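Local coordinates for uncharacterized protein (Actinomyces odontolyticus, PDB 4MJG), which is of unknown function but belongs to the DUF4853 family and is probably made as a lipoprotein, folded around a large antiparallel beta sheet, at residues Q61-V66 with L137-P142; A94-K99 with Q110-Y115; H162-D167 with V176-T181. One frame throughout, in Å; residues are numbered along the deposited sequence.

Contact 1: Q61-V66 with L137-P142; sequences QGYRVV and LPTNKP. With SO4 (sulfate ion), chain C.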
ATOM      1  N   GLN A  61      -5.851 -13.625 -17.509  1.00 62.89           N
ATOM      2  CA  GLN A  61      -6.789 -12.687 -16.890  1.00 61.50           C
ATOM      3  C   GLN A  61      -6.964 -13.020 -15.423  1.00 60.64           C
ATOM      4  O   GLN A  61      -6.967 -14.194 -15.040  1.00 61.89           O
ATOM      5  CB  GLN A  61      -8.162 -12.736 -17.563  1.00 64.07           C
ATOM      6  CG  GLN A  61      -8.302 -11.853 -18.785  1.00 73.63           C
ATOM      7  CD  GLN A  61      -9.609 -12.103 -19.517  1.00 77.90           C
ATOM      8  OE1 GLN A  61     -10.520 -11.275 -19.483  1.00 68.63           O
ATOM      9  NE2 GLN A  61      -9.710 -13.256 -20.173  1.00 80.18           N
ATOM     10  N   GLY A  62      -7.135 -11.987 -14.605  1.00 57.38           N
ATOM     11  CA  GLY A  62      -7.333 -12.180 -13.181  1.00 55.43           C
ATOM     12  C   GLY A  62      -7.737 -10.908 -12.469  1.00 56.86           C
ATOM     13  O   GLY A  62      -8.494 -10.096 -13.005  1.00 64.12           O
ATOM     14  N   TYR A  63      -7.242 -10.751 -11.247  1.00 53.08           N
ATOM     15  CA  TYR A  63      -7.603  -9.629 -10.406  1.00 53.25           C
ATOM     16  C   TYR A  63      -6.387  -9.062  -9.689  1.00 56.27           C
ATOM     17  O   TYR A  63      -5.450  -9.788  -9.342  1.00 58.33           O
ATOM     18  CB  TYR A  63      -8.642 -10.050  -9.374  1.00 54.29           C
ATOM     19  CG  TYR A  63     -10.019 -10.279  -9.941  1.00 52.94           C
ATOM     20  CD1 TYR A  63     -10.795  -9.213 -10.378  1.00 54.60           C
ATOM     21  CD2 TYR A  63     -10.555 -11.556 -10.018  1.00 55.22           C
ATOM     22  CE1 TYR A  63     -12.069  -9.416 -10.886  1.00 54.63           C
ATOM     23  CE2 TYR A  63     -11.827 -11.768 -10.522  1.00 58.88           C
ATOM     24  CZ  TYR A  63     -12.579 -10.692 -10.955  1.00 57.44           C
ATOM     25  OH  TYR A  63     -13.845 -10.887 -11.453  1.00 64.43           O
ATOM     26  N   ARG A  64      -6.438  -7.755  -9.462  1.00 52.22           N
ATOM     27  CA  ARG A  64      -5.373  -7.006  -8.832  1.00 54.84           C
ATOM     28  C   ARG A  64      -5.961  -6.327  -7.606  1.00 51.87           C
ATOM     29  O   ARG A  64      -7.124  -5.936  -7.620  1.00 48.13           O
ATOM     30  CB  ARG A  64      -4.886  -5.944  -9.812  1.00 59.39           C
ATOM     31  CG  ARG A  64      -3.655  -5.192  -9.371  1.00 59.65           C
ATOM     32  CD  ARG A  64      -3.379  -4.009 -10.288  1.00 62.06           C
ATOM     33  NE  ARG A  64      -3.321  -4.384 -11.700  1.00 62.79           N
ATOM     34  CZ  ARG A  64      -2.319  -5.047 -12.276  1.00 59.89           C
ATOM     35  NH1 ARG A  64      -1.262  -5.453 -11.572  1.00 59.03           N
ATOM     36  NH2 ARG A  64      -2.382  -5.327 -13.571  1.00 56.91           N
ATOM     37  N   VAL A  65      -5.168  -6.168  -6.556  1.00 51.89           N
ATOM     38  CA  VAL A  65      -5.653  -5.484  -5.356  1.00 54.06           C
ATOM     39  C   VAL A  65      -4.817  -4.241  -5.028  1.00 57.35           C
ATOM     40  O   VAL A  65      -3.611  -4.321  -4.757  1.00 50.21           O
ATOM     41  CB  VAL A  65      -5.780  -6.438  -4.140  1.00 49.90           C
ATOM     42  CG1 VAL A  65      -4.457  -7.099  -3.784  1.00 55.96           C
ATOM     43  CG2 VAL A  65      -6.349  -5.702  -2.938  1.00 49.19           C
ATOM     44  N   VAL A  66      -5.485  -3.089  -5.091  1.00 54.90           N
ATOM     45  CA  VAL A  66      -4.940  -1.832  -4.606  1.00 49.29           C
ATOM     46  C   VAL A  66      -5.307  -1.747  -3.131  1.00 49.30           C
ATOM     47  O   VAL A  66      -6.482  -1.858  -2.778  1.00 57.03           O
ATOM     48  CB  VAL A  66      -5.548  -0.625  -5.356  1.00 48.30           C
ATOM     49  CG1 VAL A  66      -5.085   0.686  -4.739  1.00 44.03           C
ATOM     50  CG2 VAL A  66      -5.203  -0.681  -6.840  1.00 48.49           C
ATOM     51  N   LEU A 137      -3.322 -11.363 -10.160  1.00 55.18           N
ATOM     52  CA  LEU A 137      -3.452 -12.650  -9.481  1.00 55.14           C
ATOM     53  C   LEU A 137      -4.539 -13.518 -10.110  1.00 55.35           C
ATOM     54  O   LEU A 137      -5.581 -13.010 -10.513  1.00 52.81           O
ATOM     55  CB  LEU A 137      -3.763 -12.426  -8.000  1.00 56.76           C
ATOM     56  CG  LEU A 137      -2.715 -11.599  -7.253  1.00 60.16           C
ATOM     57  CD1 LEU A 137      -3.236 -11.141  -5.900  1.00 62.19           C
ATOM     58  CD2 LEU A 137      -1.424 -12.384  -7.095  1.00 66.09           C
ATOM     59  N   PRO A 138      -4.304 -14.839 -10.183  1.00 59.15           N
ATOM     60  CA  PRO A 138      -5.304 -15.742 -10.737  1.00 59.64           C
ATOM     61  C   PRO A 138      -6.432 -16.023  -9.755  1.00 59.32           C
ATOM     62  O   PRO A 138      -6.331 -15.674  -8.580  1.00 63.25           O
ATOM     63  CB  PRO A 138      -4.505 -17.014 -10.999  1.00 60.44           C
ATOM     64  CG  PRO A 138      -3.470 -17.013  -9.928  1.00 62.82           C
ATOM     65  CD  PRO A 138      -3.114 -15.570  -9.709  1.00 60.12           C
ATOM     66  N   THR A 139      -7.501 -16.641 -10.248  1.00 63.37           N
ATOM     67  CA  THR A 139      -8.609 -17.078  -9.403  1.00 66.96           C
ATOM     68  C   THR A 139      -9.496 -18.081 -10.135  1.00 73.96           C
ATOM     69  O   THR A 139      -9.571 -18.078 -11.362  1.00 75.93           O
ATOM     70  CB  THR A 139      -9.485 -15.893  -8.945  1.00 65.09           C
ATOM     71  OG1 THR A 139     -10.468 -16.359  -8.009  1.00 71.89           O
ATOM     72  CG2 THR A 139     -10.175 -15.220 -10.135  1.00 60.46           C
ATOM     73  N   ASN A 140     -10.171 -18.926  -9.366  1.00 84.41           N
ATOM     74  CA  ASN A 140     -11.180 -19.834  -9.910  1.00 87.51           C
ATOM     75  C   ASN A 140     -12.572 -19.188  -9.959  1.00 82.92           C
ATOM     76  O   ASN A 140     -13.541 -19.826 -10.369  1.00 89.62           O
ATOM     77  CB  ASN A 140     -11.223 -21.135  -9.099  1.00 94.20           C
ATOM     78  CG  ASN A 140     -11.647 -20.919  -7.652  1.00111.40           C
ATOM     79  OD1 ASN A 140     -11.811 -19.786  -7.189  1.00123.63           O
ATOM     80  ND2 ASN A 140     -11.818 -22.016  -6.925  1.00117.36           N
ATOM     81  N   LYS A 141     -12.662 -17.930  -9.534  1.00 80.13           N
ATOM     82  CA  LYS A 141     -13.931 -17.208  -9.479  1.00 80.26           C
ATOM     83  C   LYS A 141     -14.177 -16.464 -10.787  1.00 70.98           C
ATOM     84  O   LYS A 141     -13.256 -16.304 -11.585  1.00 68.66           O
ATOM     85  CB  LYS A 141     -13.926 -16.214  -8.312  1.00 86.28           C
ATOM     86  CG  LYS A 141     -13.611 -16.822  -6.952  1.00 88.38           C
ATOM     87  CD  LYS A 141     -14.638 -17.860  -6.530  1.00 91.03           C
ATOM     88  CE  LYS A 141     -14.359 -18.367  -5.126  1.00 95.13           C
ATOM     89  NZ  LYS A 141     -15.151 -19.581  -4.795  1.00106.37           N
ATOM     90  N   PRO A 142     -15.426 -16.011 -11.016  1.00 73.90           N
ATOM     91  CA  PRO A 142     -15.741 -15.280 -12.243  1.00 75.06           C
ATOM     92  C   PRO A 142     -14.885 -14.039 -12.445  1.00 75.87           C
ATOM     93  O   PRO A 142     -14.580 -13.339 -11.483  1.00 79.30           O
ATOM     94  CB  PRO A 142     -17.205 -14.878 -12.045  1.00 72.68           C
ATOM     95  CG  PRO A 142     -17.759 -15.934 -11.165  1.00 75.01           C
ATOM     96  CD  PRO A 142     -16.642 -16.292 -10.228  1.00 75.43           C
TER
HETATM   97  S   SO4 C 301       1.248  -7.436 -13.460  1.00 78.71           S
HETATM   98  O1  SO4 C 301       1.188  -8.648 -12.607  1.00 67.28           O
HETATM   99  O2  SO4 C 301       1.586  -6.240 -12.655  1.00 60.42           O
HETATM  100  O3  SO4 C 301       2.300  -7.626 -14.484  1.00 94.46           O
HETATM  101  O4  SO4 C 301      -0.061  -7.249 -14.124  1.00 61.29           O
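Leu137 meets Tyr63 backbone to backbone in a single antiparallel bridge. Leu137 N donates to Tyr63 O (2.8 Å), and Tyr63 N returns a bond to Leu137 O (2.9 Å) that lies in the carbonyl plane and is fairly straight, at 166°. Gly62 suits the place beside it: a CB here would come too close to Leu137 O, whereas Gly62 CA can approach that oxygen to 3.3 Å as a CA-H...O contact. Pro138 carries the chain on, its backbone bonded to Ile18. Thr139 presents its methyl, CG2, to the rim of the Tyr63 ring at CD2 (3.7 Å) and CE2, in the plane of the ring. Its hydroxyl OG1 bonds Glu19 OE1 and also accepts from Lys141 N (3.1 Å) in an ST turn leading to Pro142. There the ring is used at its tip: Tyr63 OH donates to Pro142 O (2.6 Å). With CG anti to the carbonyl carbon (chi1 -73°), the tyrosine starts its reach beside its own N and spans from strand to loop. A phenylalanine in its place would probably leave Pro142 O to Gln148 NE2 and Asp145 N without its hydroxyl acceptor. Arg64 holds a sulfate that Cys136 N and Arg15 NH1 also bind, its NH2 to O4 at 3.1 Å and its NH1 to O2 at 3.1 Å, an ion probably taken from the crystallisation liquor. The Cys55-Cys136 disulfide ties the loop's start to strand 44-55, which pairs with 62-66, while helix 18-24 packs on Leu137 through Ile18 and Tyr21.

Contact 2: A94-K99 with Q110-Y115; sequences AVQVDK and QLIDNY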
ATOM      1  N   ALA A  94      13.491  -5.922  -4.397  1.00 71.48           N
ATOM      2  CA  ALA A  94      14.200  -4.731  -4.887  1.00 68.26           C
ATOM      3  C   ALA A  94      13.590  -3.426  -4.373  1.00 65.32           C
ATOM      4  O   ALA A  94      12.395  -3.360  -4.090  1.00 60.23           O
ATOM      5  CB  ALA A  94      14.225  -4.725  -6.409  1.00 64.80           C
ATOM      6  N   VAL A  95      14.428  -2.396  -4.261  1.00 67.52           N
ATOM      7  CA  VAL A  95      13.996  -1.058  -3.865  1.00 70.04           C
ATOM      8  C   VAL A  95      14.300  -0.100  -5.009  1.00 74.13           C
ATOM      9  O   VAL A  95      15.466   0.175  -5.305  1.00 79.94           O
ATOM     10  CB  VAL A  95      14.735  -0.570  -2.600  1.00 70.81           C
ATOM     11  CG1 VAL A  95      14.239   0.810  -2.185  1.00 67.14           C
ATOM     12  CG2 VAL A  95      14.569  -1.569  -1.464  1.00 72.68           C
ATOM     13  N   GLN A  96      13.252   0.410  -5.650  1.00 73.80           N
ATOM     14  CA  GLN A  96      13.414   1.344  -6.763  1.00 75.57           C
ATOM     15  C   GLN A  96      13.140   2.774  -6.313  1.00 69.19           C
ATOM     16  O   GLN A  96      12.157   3.035  -5.624  1.00 65.20           O
ATOM     17  CB  GLN A  96      12.479   0.971  -7.904  1.00 79.77           C
ATOM     18  CG  GLN A  96      12.846  -0.337  -8.581  1.00 87.52           C
ATOM     19  CD  GLN A  96      11.916  -0.672  -9.729  1.00 94.54           C
ATOM     20  OE1 GLN A  96      10.819  -0.119  -9.836  1.00 97.49           O
ATOM     21  NE2 GLN A  96      12.348  -1.580 -10.595  1.00101.96           N
ATOM     22  N   VAL A  97      14.022   3.686  -6.709  1.00 68.44           N
ATOM     23  CA  VAL A  97      13.935   5.092  -6.329  1.00 67.93           C
ATOM     24  C   VAL A  97      13.778   5.935  -7.597  1.00 69.19           C
ATOM     25  O   VAL A  97      14.603   5.845  -8.508  1.00 67.54           O
ATOM     26  CB  VAL A  97      15.201   5.526  -5.557  1.00 65.92           C
ATOM     27  CG1 VAL A  97      15.072   6.961  -5.068  1.00 67.26           C
ATOM     28  CG2 VAL A  97      15.464   4.581  -4.386  1.00 64.15           C
ATOM     29  N   ASP A  98      12.717   6.739  -7.657  1.00 67.35           N
ATOM     30  CA  ASP A  98      12.466   7.595  -8.817  1.00 69.79           C
ATOM     31  C   ASP A  98      13.650   8.513  -9.060  1.00 74.06           C
ATOM     32  O   ASP A  98      14.182   9.115  -8.125  1.00 72.59           O
ATOM     33  CB  ASP A  98      11.205   8.448  -8.628  1.00 68.49           C
ATOM     34  CG  ASP A  98       9.922   7.656  -8.791  1.00 63.82           C
ATOM     35  OD1 ASP A  98       9.990   6.446  -9.081  1.00 64.23           O
ATOM     36  OD2 ASP A  98       8.840   8.259  -8.627  1.00 62.27           O
ATOM     37  N   LYS A  99      14.047   8.613 -10.323  1.00 78.81           N
ATOM     38  CA  LYS A  99      15.216   9.396 -10.710  1.00 86.37           C
ATOM     39  C   LYS A  99      14.953  10.901 -10.629  1.00 79.42           C
ATOM     40  O   LYS A  99      15.892  11.677 -10.479  1.00 83.73           O
ATOM     41  CB  LYS A  99      15.706   8.970 -12.098  1.00101.40           C
ATOM     42  CG  LYS A  99      16.212   7.533 -12.114  1.00115.35           C
ATOM     43  CD  LYS A  99      16.784   7.127 -13.463  1.00122.25           C
ATOM     44  CE  LYS A  99      15.689   6.738 -14.444  1.00118.01           C
ATOM     45  NZ  LYS A  99      16.255   6.258 -15.732  1.00121.21           N
ATOM     46  N   GLN A 110       9.633   2.758  -4.646  1.00 59.72           N
ATOM     47  CA  GLN A 110       8.845   1.554  -4.818  1.00 57.65           C
ATOM     48  C   GLN A 110       9.528   0.375  -4.147  1.00 60.80           C
ATOM     49  O   GLN A 110      10.756   0.266  -4.161  1.00 70.93           O
ATOM     50  CB  GLN A 110       8.660   1.245  -6.303  1.00 61.56           C
ATOM     51  CG  GLN A 110       7.868   2.289  -7.071  1.00 61.06           C
ATOM     52  CD  GLN A 110       8.713   3.471  -7.480  1.00 67.24           C
ATOM     53  OE1 GLN A 110       9.757   3.307  -8.125  1.00 78.11           O
ATOM     54  NE2 GLN A 110       8.266   4.675  -7.115  1.00 65.54           N
ATOM     55  N   LEU A 111       8.714  -0.510  -3.584  1.00 57.86           N
ATOM     56  CA  LEU A 111       9.175  -1.753  -2.986  1.00 59.42           C
ATOM     57  C   LEU A 111       8.580  -2.884  -3.816  1.00 62.81           C
ATOM     58  O   LEU A 111       7.360  -3.058  -3.837  1.00 74.38           O
ATOM     59  CB  LEU A 111       8.692  -1.824  -1.539  1.00 64.57           C
ATOM     60  CG  LEU A 111       9.722  -2.106  -0.451  1.00 71.23           C
ATOM     61  CD1 LEU A 111      10.889  -1.134  -0.526  1.00 73.87           C
ATOM     62  CD2 LEU A 111       9.047  -2.024   0.908  1.00 70.85           C
ATOM     63  N   ILE A 112       9.430  -3.620  -4.531  1.00 59.97           N
ATOM     64  CA  ILE A 112       8.964  -4.628  -5.487  1.00 62.56           C
ATOM     65  C   ILE A 112       8.976  -6.017  -4.860  1.00 62.12           C
ATOM     66  O   ILE A 112      10.007  -6.462  -4.360  1.00 68.46           O
ATOM     67  CB  ILE A 112       9.837  -4.652  -6.768  1.00 66.50           C
ATOM     68  CG1 ILE A 112      10.023  -3.240  -7.348  1.00 69.55           C
ATOM     69  CG2 ILE A 112       9.231  -5.573  -7.820  1.00 62.17           C
ATOM     70  CD1 ILE A 112       8.736  -2.538  -7.732  1.00 69.84           C
ATOM     71  N   ASP A 113       7.831  -6.698  -4.896  1.00 60.35           N
ATOM     72  CA  ASP A 113       7.730  -8.069  -4.378  1.00 61.14           C
ATOM     73  C   ASP A 113       8.053  -9.091  -5.467  1.00 60.66           C
ATOM     74  O   ASP A 113       8.161  -8.749  -6.650  1.00 57.68           O
ATOM     75  CB  ASP A 113       6.346  -8.345  -3.759  1.00 58.82           C
ATOM     76  CG  ASP A 113       5.199  -8.216  -4.762  1.00 62.38           C
ATOM     77  OD1 ASP A 113       5.338  -8.700  -5.905  1.00 57.99           O
ATOM     78  OD2 ASP A 113       4.145  -7.639  -4.402  1.00 72.70           O
ATOM     79  N   ASN A 114       8.197 -10.346  -5.058  1.00 65.34           N
ATOM     80  CA  ASN A 114       8.599 -11.427  -5.972  1.00 74.89           C
ATOM     81  C   ASN A 114       7.561 -11.764  -7.051  1.00 69.51           C
ATOM     82  O   ASN A 114       7.857 -12.518  -7.978  1.00 63.90           O
ATOM     83  CB  ASN A 114       9.009 -12.695  -5.197  1.00 85.87           C
ATOM     84  CG  ASN A 114       8.161 -12.935  -3.956  1.00 97.96           C
ATOM     85  OD1 ASN A 114       7.836 -11.997  -3.216  1.00 96.67           O
ATOM     86  ND2 ASN A 114       7.815 -14.195  -3.711  1.00105.10           N
ATOM     87  N   TYR A 115       6.358 -11.200  -6.930  1.00 66.12           N
ATOM     88  CA  TYR A 115       5.309 -11.340  -7.949  1.00 62.88           C
ATOM     89  C   TYR A 115       5.368 -10.232  -9.002  1.00 61.00           C
ATOM     90  O   TYR A 115       4.654 -10.284 -10.001  1.00 61.86           O
ATOM     91  CB  TYR A 115       3.924 -11.313  -7.291  1.00 61.39           C
ATOM     92  CG  TYR A 115       3.501 -12.580  -6.581  1.00 61.40           C
ATOM     93  CD1 TYR A 115       4.426 -13.549  -6.194  1.00 68.92           C
ATOM     94  CD2 TYR A 115       2.159 -12.798  -6.279  1.00 66.44           C
ATOM     95  CE1 TYR A 115       4.018 -14.705  -5.543  1.00 73.13           C
ATOM     96  CE2 TYR A 115       1.746 -13.947  -5.625  1.00 70.43           C
ATOM     97  CZ  TYR A 115       2.677 -14.897  -5.260  1.00 67.55           C
ATOM     98  OH  TYR A 115       2.262 -16.036  -4.619  1.00 77.22           O
TER
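Gln96 and Gln110 face each other as a hydrogen-bonded antiparallel pair, Gln96 N giving to Gln110 O (2.9 Å) and Gln110 N to Gln96 O (2.7 Å). Two residues on, Ile112 N donates to Ala94 O over 3.0 Å with a nearly straight N-H, at 175°. Between these lies the non-hydrogen-bonded pair of Val95 and Leu111, where Val95 CA makes a CA-H...O contact with Gln110 O.

The polar side chains work at one end. Gln110 bends at chi2 (82°), which swings CD back toward the other strand, and NE2 then gives a hydrogen bond to Asp98 OD1 (3.2 Å). The amide nitrogen comes from above the carboxylate plane, the two flat groups being turned 31° apart. The same NE2 also bonds Glu120 OE2, and Asp98 OD2 accepts from Gly108 N on the partner strand. A glutamine fits here because NE2 can give one N-H to each carboxylate, which would probably ease their charges, though Gln110 OE1 also lies near Asp98 OD1, acceptor beside acceptor.

Apolar contacts are divided between the faces. Val95 and Leu111 run side by side, CG2 to CD1 at 3.8 Å, and Leu111 goes on to Val84 of helix 77-86. On the other face Ala94 stands beside Ile112, and the extended Gln96 crosses obliquely to lay OE1 against Ile112 CD1 (3.8 Å).

Beyond the pairing, Asp113 OD1 accepts from Tyr115 N in an Asx turn, and also from Gly117 N. The arrangement is that of a beta hairpin, 92-97 with 107-113, whose first strand is the outermost on this side of the sheet.

Contact 3: H162-D167 with V176-T181; sequences HVTISD and VPTLTT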
ATOM      1  N   HIS A 162      -5.147   0.969  16.034  1.00108.14           N
ATOM      2  CA  HIS A 162      -6.596   1.157  16.203  1.00111.26           C
ATOM      3  C   HIS A 162      -7.058   2.492  15.616  1.00 95.10           C
ATOM      4  O   HIS A 162      -6.280   3.448  15.514  1.00 83.01           O
ATOM      5  CB  HIS A 162      -7.012   1.028  17.676  1.00126.81           C
ATOM      6  CG  HIS A 162      -6.762   2.256  18.501  1.00138.00           C
ATOM      7  ND1 HIS A 162      -5.501   2.768  18.718  1.00140.66           N
ATOM      8  CD2 HIS A 162      -7.616   3.055  19.183  1.00138.00           C
ATOM      9  CE1 HIS A 162      -5.590   3.839  19.487  1.00142.08           C
ATOM     10  NE2 HIS A 162      -6.862   4.035  19.784  1.00140.14           N
ATOM     11  N   VAL A 163      -8.334   2.535  15.234  1.00 84.12           N
ATOM     12  CA  VAL A 163      -8.904   3.680  14.538  1.00 79.46           C
ATOM     13  C   VAL A 163      -9.299   4.789  15.500  1.00 76.40           C
ATOM     14  O   VAL A 163     -10.035   4.558  16.454  1.00 86.36           O
ATOM     15  CB  VAL A 163     -10.168   3.291  13.744  1.00 81.92           C
ATOM     16  CG1 VAL A 163     -10.756   4.509  13.043  1.00 86.51           C
ATOM     17  CG2 VAL A 163      -9.851   2.211  12.727  1.00 86.24           C
ATOM     18  N   THR A 164      -8.816   5.993  15.222  1.00 70.57           N
ATOM     19  CA  THR A 164      -9.278   7.205  15.886  1.00 71.98           C
ATOM     20  C   THR A 164      -9.716   8.187  14.799  1.00 67.53           C
ATOM     21  O   THR A 164      -9.576   7.899  13.613  1.00 64.24           O
ATOM     22  CB  THR A 164      -8.167   7.826  16.759  1.00 75.34           C
ATOM     23  OG1 THR A 164      -6.938   7.882  16.019  1.00 81.07           O
ATOM     24  CG2 THR A 164      -7.952   6.997  18.003  1.00 77.60           C
ATOM     25  N   ILE A 165     -10.238   9.342  15.199  1.00 70.79           N
ATOM     26  CA  ILE A 165     -10.660  10.369  14.243  1.00 70.62           C
ATOM     27  C   ILE A 165     -10.119  11.735  14.649  1.00 71.48           C
ATOM     28  O   ILE A 165     -10.296  12.163  15.780  1.00 81.16           O
ATOM     29  CB  ILE A 165     -12.196  10.416  14.070  1.00 73.40           C
ATOM     30  CG1 ILE A 165     -12.918  10.349  15.413  1.00 79.21           C
ATOM     31  CG2 ILE A 165     -12.664   9.252  13.218  1.00 71.92           C
ATOM     32  CD1 ILE A 165     -14.424  10.293  15.285  1.00 84.10           C
ATOM     33  N   SER A 166      -9.447  12.401  13.715  1.00 72.10           N
ATOM     34  CA  SER A 166      -8.846  13.710  13.957  1.00 78.71           C
ATOM     35  C   SER A 166      -9.518  14.746  13.073  1.00 75.45           C
ATOM     36  O   SER A 166     -10.091  14.406  12.038  1.00 72.95           O
ATOM     37  CB  SER A 166      -7.344  13.675  13.642  1.00 82.72           C
ATOM     38  OG  SER A 166      -6.670  12.697  14.420  1.00 85.53           O
ATOM     39  N   ASP A 167      -9.438  16.011  13.480  1.00 81.16           N
ATOM     40  CA  ASP A 167      -9.921  17.117  12.655  1.00 83.82           C
ATOM     41  C   ASP A 167      -9.119  17.186  11.368  1.00 86.82           C
ATOM     42  O   ASP A 167      -7.938  16.840  11.346  1.00 88.92           O
ATOM     43  CB  ASP A 167      -9.797  18.445  13.397  1.00 89.19           C
ATOM     44  CG  ASP A 167     -10.874  18.632  14.441  1.00100.00           C
ATOM     45  OD1 ASP A 167     -12.070  18.534  14.089  1.00104.50           O
ATOM     46  OD2 ASP A 167     -10.528  18.891  15.612  1.00106.34           O
ATOM     47  N   VAL A 176     -11.235  13.447   9.588  1.00 77.57           N
ATOM     48  CA  VAL A 176     -10.670  12.327   8.857  1.00 71.58           C
ATOM     49  C   VAL A 176     -10.370  11.184   9.808  1.00 66.46           C
ATOM     50  O   VAL A 176     -10.145  11.407  10.997  1.00 70.36           O
ATOM     51  CB  VAL A 176      -9.390  12.730   8.089  1.00 77.14           C
ATOM     52  CG1 VAL A 176      -9.691  13.877   7.132  1.00 79.15           C
ATOM     53  CG2 VAL A 176      -8.255  13.108   9.038  1.00 80.44           C
ATOM     54  N   PRO A 177     -10.373   9.953   9.286  1.00 57.83           N
ATOM     55  CA  PRO A 177     -10.008   8.808  10.101  1.00 59.65           C
ATOM     56  C   PRO A 177      -8.498   8.645  10.209  1.00 59.38           C
ATOM     57  O   PRO A 177      -7.789   8.759   9.205  1.00 59.85           O
ATOM     58  CB  PRO A 177     -10.627   7.639   9.345  1.00 59.18           C
ATOM     59  CG  PRO A 177     -10.647   8.074   7.927  1.00 55.31           C
ATOM     60  CD  PRO A 177     -10.824   9.558   7.941  1.00 55.55           C
ATOM     61  N   THR A 178      -8.021   8.370  11.418  1.00 58.01           N
ATOM     62  CA  THR A 178      -6.596   8.231  11.673  1.00 62.61           C
ATOM     63  C   THR A 178      -6.287   6.898  12.341  1.00 62.46           C
ATOM     64  O   THR A 178      -7.152   6.296  12.977  1.00 64.12           O
ATOM     65  CB  THR A 178      -6.085   9.364  12.585  1.00 66.73           C
ATOM     66  OG1 THR A 178      -6.778   9.317  13.834  1.00 67.64           O
ATOM     67  CG2 THR A 178      -6.310  10.720  11.937  1.00 67.83           C
ATOM     68  N   LEU A 179      -5.044   6.453  12.194  1.00 64.63           N
ATOM     69  CA  LEU A 179      -4.573   5.229  12.826  1.00 71.86           C
ATOM     70  C   LEU A 179      -3.481   5.556  13.832  1.00 78.80           C
ATOM     71  O   LEU A 179      -2.526   6.263  13.510  1.00 77.81           O
ATOM     72  CB  LEU A 179      -4.016   4.272  11.776  1.00 67.11           C
ATOM     73  CG  LEU A 179      -4.987   3.830  10.685  1.00 66.41           C
ATOM     74  CD1 LEU A 179      -4.261   3.018   9.625  1.00 66.21           C
ATOM     75  CD2 LEU A 179      -6.131   3.026  11.281  1.00 68.17           C
ATOM     76  N   THR A 180      -3.628   5.042  15.049  1.00 85.05           N
ATOM     77  CA  THR A 180      -2.612   5.213  16.086  1.00 94.08           C
ATOM     78  C   THR A 180      -2.318   3.876  16.760  1.00107.35           C
ATOM     79  O   THR A 180      -3.206   3.024  16.901  1.00113.19           O
ATOM     80  CB  THR A 180      -3.031   6.271  17.128  1.00 93.43           C
ATOM     81  OG1 THR A 180      -4.443   6.191  17.363  1.00100.51           O
ATOM     82  CG2 THR A 180      -2.687   7.668  16.635  1.00 88.75           C
ATOM     83  N   THR A 181      -1.066   3.711  17.179  1.00113.23           N
ATOM     84  CA  THR A 181      -0.566   2.436  17.699  1.00125.09           C
ATOM     85  C   THR A 181      -1.272   2.014  18.993  1.00131.96           C
ATOM     86  O   THR A 181      -1.680   2.859  19.792  1.00138.88           O
ATOM     87  CB  THR A 181       0.956   2.504  17.951  1.00114.53           C
ATOM     88  OG1 THR A 181       1.246   3.583  18.846  1.00107.62           O
ATOM     89  CG2 THR A 181       1.716   2.712  16.639  1.00 99.95           C
TER
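Thr164 and Thr178 join side chain to side chain, their OG1 atoms 2.6 Å apart in a hydrogen bond that either hydroxyl could donate. Weak bonds continue the row, from Thr164 OG1 to Thr180 OG1 (3.3 Å) and from Ser166 OG to Thr178 OG1 (3.4 Å). Thr164 OG1 sits between its own N and carbonyl carbon (chi1 47°), and this places it over the partner strand. Hydroxyl residues suit such a face: each can both give and accept, and the beta-branched threonines favour extended backbone. Methyl groups fill in between, Thr178 CG2 lying beside Ser166 CB and OG.

His162 adds a bond of another kind. Its ND1 donates to Thr180 O (2.9 Å) from above the carbonyl plane, while His162 N reaches that oxygen from the opposite face (3.0 Å). Two donors thus grip one acceptor, which helps to fix the imidazole beside Thr180, with CE1 near Thr180 OG1.

The backbones form the two arms of a beta hairpin, 161-166 with 176-181, at one edge of the antiparallel sheet, where 176-181 pairs in turn with strand 44-55. Three hydrogen-bonded pairs alternate with two non-hydrogen-bonded ones: His162 with Thr180, Thr164 with Thr178 and Ser166 with Val176 are the bonded three, and in the last Val176 N meets Ser166 O (2.9 Å) almost in line with the carbonyl. Pro177, which has no N-H, falls at a non-hydrogen-bonded pair opposite Ile165 and so costs this pairing no bond.

Apolar groups occupy the other face. Val163 CG2 and Leu179 CD2 approach to 4.1 Å as their side chains cross, and both residues also touch Val154 of helix 154-157. Ile165 lays CG2 on Pro177 CA at 4.1 Å.

All three contacts reach one antiparallel sheet. Contact 2 joins its outermost strand 92-97 to 107-113, contact 3 joins 176-181 to the outermost strand at the other end, 161-166, and contact 1 fastens a loop to strand 62-73 in between. Contacts 2 and 3 lie on opposite sides of the chain's centre, their own centres 29 Å apart. Along the chain, contact 2 is nested inside the long excursion that contact 1 closes, and contact 3 follows both. Contacts 1 and 2, with centres 22 Å apart, touch, Leu137 CD2 packing on Tyr115 CD2 at 3.7 Å. Contact 3 stands about 14 Å from contact 1 at the nearest atoms. Hairpins thus probably hold both end strands, contact 1 a loop mid-sheet.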